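Paenibacillus xanthan lyase (Paenibacillus, PDB 6F2P) cleaves xanthan as a polysaccharide lyase of family 8, probably by beta-elimination, and carries several bound calcium ions. Local coordinates at residues A[260-264]-A[313-318]. Numbering follows the deposited sequence.
Sequences YRWIY and ADATAF
Tyr264 and Phe318 meet as an oblique aromatic pair, ring planes 54° apart, with Phe318 CE1 over one face of the tyrosine ring, 3.7 Å from Tyr264 CZ. At the edge of that ring, near its plane, lie Asp314 OD1 and the methyl of Ala317. Tyr260 O sits in the plane of the Phe318 ring at its rim, 3.6 Å from Phe318 CZ, and the carbonyl carbon of Asp314 lies over one face, offset toward the rim. Tyr264 CD2 covers a face of the Arg261 guanidinium, 3.4 Å above its centre. Tyr264 OH donates a hydrogen bond to Asp314 OD1. Water 1 meets the guanidinium edge in plane, accepting from Arg261 NH1 at 2.9 Å and donating to Asp314 OD2, so water rather than a salt bridge joins the opposite charges. The segments 260-264 and 313-318, on helices 256-267 and 312-328, run at 38° to each other in the N-terminal alpha-helical domain, which in family 8 lyases forms an (alpha/alpha) toroid. A phenylalanine in place of Tyr264 would probably leave Asp314 OD1 without its hydroxyl mate and the carboxylate freer to turn. On the buried side, Ile263 CG2 packs 3.6 Å from Phe318 CE1; chi1 of -56° sets CG1 beside the backbone N and CG2 anti to it, and both branches reach the phenylalanine. Ile303 of helix 292-307 touches Ile263 and Phe318, while Tyr260 OH hydrogen-bonds Thr309 OG1.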
ATOM      1  N   TYR A 260       9.250  18.274   8.036  1.00 16.33           N
ATOM      2  CA  TYR A 260       8.012  18.952   8.403  1.00 15.86           C
ATOM      3  C   TYR A 260       6.812  18.197   7.837  1.00 18.21           C
ATOM      4  O   TYR A 260       5.800  18.039   8.514  1.00 17.02           O
ATOM      5  CB  TYR A 260       8.034  20.419   7.971  1.00 13.68           C
ATOM      6  CG  TYR A 260       9.193  21.160   8.593  1.00 20.72           C
ATOM      7  CD1 TYR A 260       9.082  21.729   9.851  1.00 18.69           C
ATOM      8  CD2 TYR A 260      10.418  21.244   7.940  1.00 23.40           C
ATOM      9  CE1 TYR A 260      10.154  22.375  10.436  1.00 25.22           C
ATOM     10  CE2 TYR A 260      11.494  21.889   8.520  1.00 19.33           C
ATOM     11  CZ  TYR A 260      11.354  22.456   9.763  1.00 19.91           C
ATOM     12  OH  TYR A 260      12.416  23.108  10.340  1.00 21.47           O
ATOM     13  N   ARG A 261       6.948  17.701   6.611  1.00 15.94           N
ATOM     14  CA  ARG A 261       5.897  16.911   5.997  1.00 18.95           C
ATOM     15  C   ARG A 261       5.601  15.653   6.815  1.00 21.48           C
ATOM     16  O   ARG A 261       4.427  15.246   6.920  1.00 15.95           O
ATOM     17  CB  ARG A 261       6.255  16.524   4.553  1.00 19.84           C
ATOM     18  CG  ARG A 261       6.508  17.688   3.591  1.00 24.12           C
ATOM     19  CD  ARG A 261       5.569  18.868   3.808  1.00 22.91           C
ATOM     20  NE  ARG A 261       4.158  18.530   3.614  1.00 28.23           N
ATOM     21  CZ  ARG A 261       3.157  19.394   3.764  1.00 29.77           C
ATOM     22  NH1 ARG A 261       3.411  20.654   4.101  1.00 26.46           N
ATOM     23  NH2 ARG A 261       1.902  18.998   3.579  1.00 27.28           N
ATOM     24  N   TRP A 262       6.655  15.048   7.378  1.00 17.13           N
ATOM     25  CA  TRP A 262       6.517  13.809   8.161  1.00 18.57           C
ATOM     26  C   TRP A 262       5.442  13.943   9.228  1.00 17.16           C
ATOM     27  O   TRP A 262       4.678  13.009   9.472  1.00 19.04           O
ATOM     28  CB  TRP A 262       7.830  13.401   8.833  1.00 15.34           C
ATOM     29  CG  TRP A 262       8.915  12.975   7.880  1.00 21.97           C
ATOM     30  CD1 TRP A 262       8.771  12.650   6.559  1.00 17.66           C
ATOM     31  CD2 TRP A 262      10.316  12.838   8.177  1.00 16.91           C
ATOM     32  NE1 TRP A 262       9.994  12.312   6.021  1.00 16.10           N
ATOM     33  CE2 TRP A 262      10.956  12.423   6.992  1.00 16.18           C
ATOM     34  CE3 TRP A 262      11.088  13.031   9.327  1.00 19.32           C
ATOM     35  CZ2 TRP A 262      12.333  12.196   6.926  1.00 18.99           C
ATOM     36  CZ3 TRP A 262      12.456  12.797   9.259  1.00 15.52           C
ATOM     37  CH2 TRP A 262      13.061  12.387   8.069  1.00 17.14           C
ATOM     38  N   ILE A 263       5.381  15.115   9.851  1.00 13.03           N
ATOM     39  CA  ILE A 263       4.351  15.397  10.840  1.00 12.96           C
ATOM     40  C   ILE A 263       2.944  15.250  10.256  1.00 16.16           C
ATOM     41  O   ILE A 263       2.112  14.543  10.821  1.00 18.00           O
ATOM     42  CB  ILE A 263       4.526  16.797  11.432  1.00 14.08           C
ATOM     43  CG1 ILE A 263       5.932  16.947  12.029  1.00 15.59           C
ATOM     44  CG2 ILE A 263       3.457  17.076  12.464  1.00 11.98           C
ATOM     45  CD1 ILE A 263       6.324  15.831  12.980  1.00 13.57           C
ATOM     46  N   TYR A 264       2.678  15.895   9.120  1.00 16.46           N
ATOM     47  CA  TYR A 264       1.349  15.803   8.512  1.00 17.54           C
ATOM     48  C   TYR A 264       1.060  14.399   8.000  1.00 14.84           C
ATOM     49  O   TYR A 264      -0.062  13.916   8.101  1.00 13.11           O
ATOM     50  CB  TYR A 264       1.186  16.784   7.355  1.00 14.77           C
ATOM     51  CG  TYR A 264       1.355  18.230   7.721  1.00 13.67           C
ATOM     52  CD1 TYR A 264       0.535  18.828   8.663  1.00 13.44           C
ATOM     53  CD2 TYR A 264       2.320  19.011   7.099  1.00 17.43           C
ATOM     54  CE1 TYR A 264       0.683  20.159   8.994  1.00 18.47           C
ATOM     55  CE2 TYR A 264       2.476  20.342   7.417  1.00 19.32           C
ATOM     56  CZ  TYR A 264       1.655  20.914   8.366  1.00 21.81           C
ATOM     57  OH  TYR A 264       1.813  22.243   8.688  1.00 19.65           O
ATOM     58  N   ALA A 313       3.305  29.032   8.327  1.00 27.74           N
ATOM     59  CA  ALA A 313       2.131  28.183   8.156  1.00 23.09           C
ATOM     60  C   ALA A 313       2.244  26.904   8.964  1.00 24.80           C
ATOM     61  O   ALA A 313       1.328  26.560   9.707  1.00 27.79           O
ATOM     62  CB  ALA A 313       1.929  27.853   6.703  1.00 15.07           C
ATOM     63  N   ASP A 314       3.367  26.206   8.808  1.00 22.57           N
ATOM     64  CA  ASP A 314       3.603  24.947   9.512  1.00 23.63           C
ATOM     65  C   ASP A 314       3.697  25.120  11.034  1.00 23.07           C
ATOM     66  O   ASP A 314       3.101  24.355  11.801  1.00 22.36           O
ATOM     67  CB  ASP A 314       4.869  24.266   8.988  1.00 22.32           C
ATOM     68  CG  ASP A 314       4.691  23.680   7.595  1.00 28.48           C
ATOM     69  OD1 ASP A 314       3.558  23.292   7.242  1.00 28.72           O
ATOM     70  OD2 ASP A 314       5.692  23.595   6.855  1.00 28.85           O
ATOM     71  N   ALA A 315       4.450  26.121  11.468  1.00 20.96           N
ATOM     72  CA  ALA A 315       4.603  26.384  12.887  1.00 21.72           C
ATOM     73  C   ALA A 315       3.232  26.564  13.524  1.00 23.46           C
ATOM     74  O   ALA A 315       2.956  26.046  14.606  1.00 25.69           O
ATOM     75  CB  ALA A 315       5.458  27.609  13.100  1.00 21.04           C
ATOM     76  N   THR A 316       2.362  27.275  12.818  1.00 25.02           N
ATOM     77  CA  THR A 316       1.011  27.521  13.290  1.00 20.11           C
ATOM     78  C   THR A 316       0.251  26.211  13.397  1.00 20.29           C
ATOM     79  O   THR A 316      -0.344  25.915  14.430  1.00 24.86           O
ATOM     80  CB  THR A 316       0.273  28.452  12.331  1.00 22.52           C
ATOM     81  OG1 THR A 316       0.987  29.692  12.242  1.00 20.80           O
ATOM     82  CG2 THR A 316      -1.169  28.701  12.801  1.00 15.31           C
ATOM     83  N   ALA A 317       0.294  25.427  12.324  1.00 18.31           N
ATOM     84  CA  ALA A 317      -0.387  24.137  12.264  1.00 21.72           C
ATOM     85  C   ALA A 317       0.111  23.187  13.355  1.00 23.79           C
ATOM     86  O   ALA A 317      -0.678  22.491  14.008  1.00 22.65           O
ATOM     87  CB  ALA A 317      -0.208  23.513  10.878  1.00 19.20           C
ATOM     88  N   PHE A 318       1.427  23.174  13.547  1.00 19.23           N
ATOM     89  CA  PHE A 318       2.044  22.349  14.575  1.00 20.76           C
ATOM     90  C   PHE A 318       1.592  22.740  15.975  1.00 20.75           C
ATOM     91  O   PHE A 318       1.304  21.871  16.795  1.00 22.18           O
ATOM     92  CB  PHE A 318       3.570  22.428  14.498  1.00 19.60           C
ATOM     93  CG  PHE A 318       4.154  21.723  13.313  1.00 22.13           C
ATOM     94  CD1 PHE A 318       3.332  21.132  12.362  1.00 16.97           C
ATOM     95  CD2 PHE A 318       5.527  21.636  13.156  1.00 19.67           C
ATOM     96  CE1 PHE A 318       3.872  20.489  11.276  1.00 19.45           C
ATOM     97  CE2 PHE A 318       6.072  20.979  12.069  1.00 18.45           C
ATOM     98  CZ  PHE A 318       5.244  20.410  11.128  1.00 19.02           C
TER
HETATM   99  O   HOH W   1       5.942  21.962   4.544  1.00 22.36           O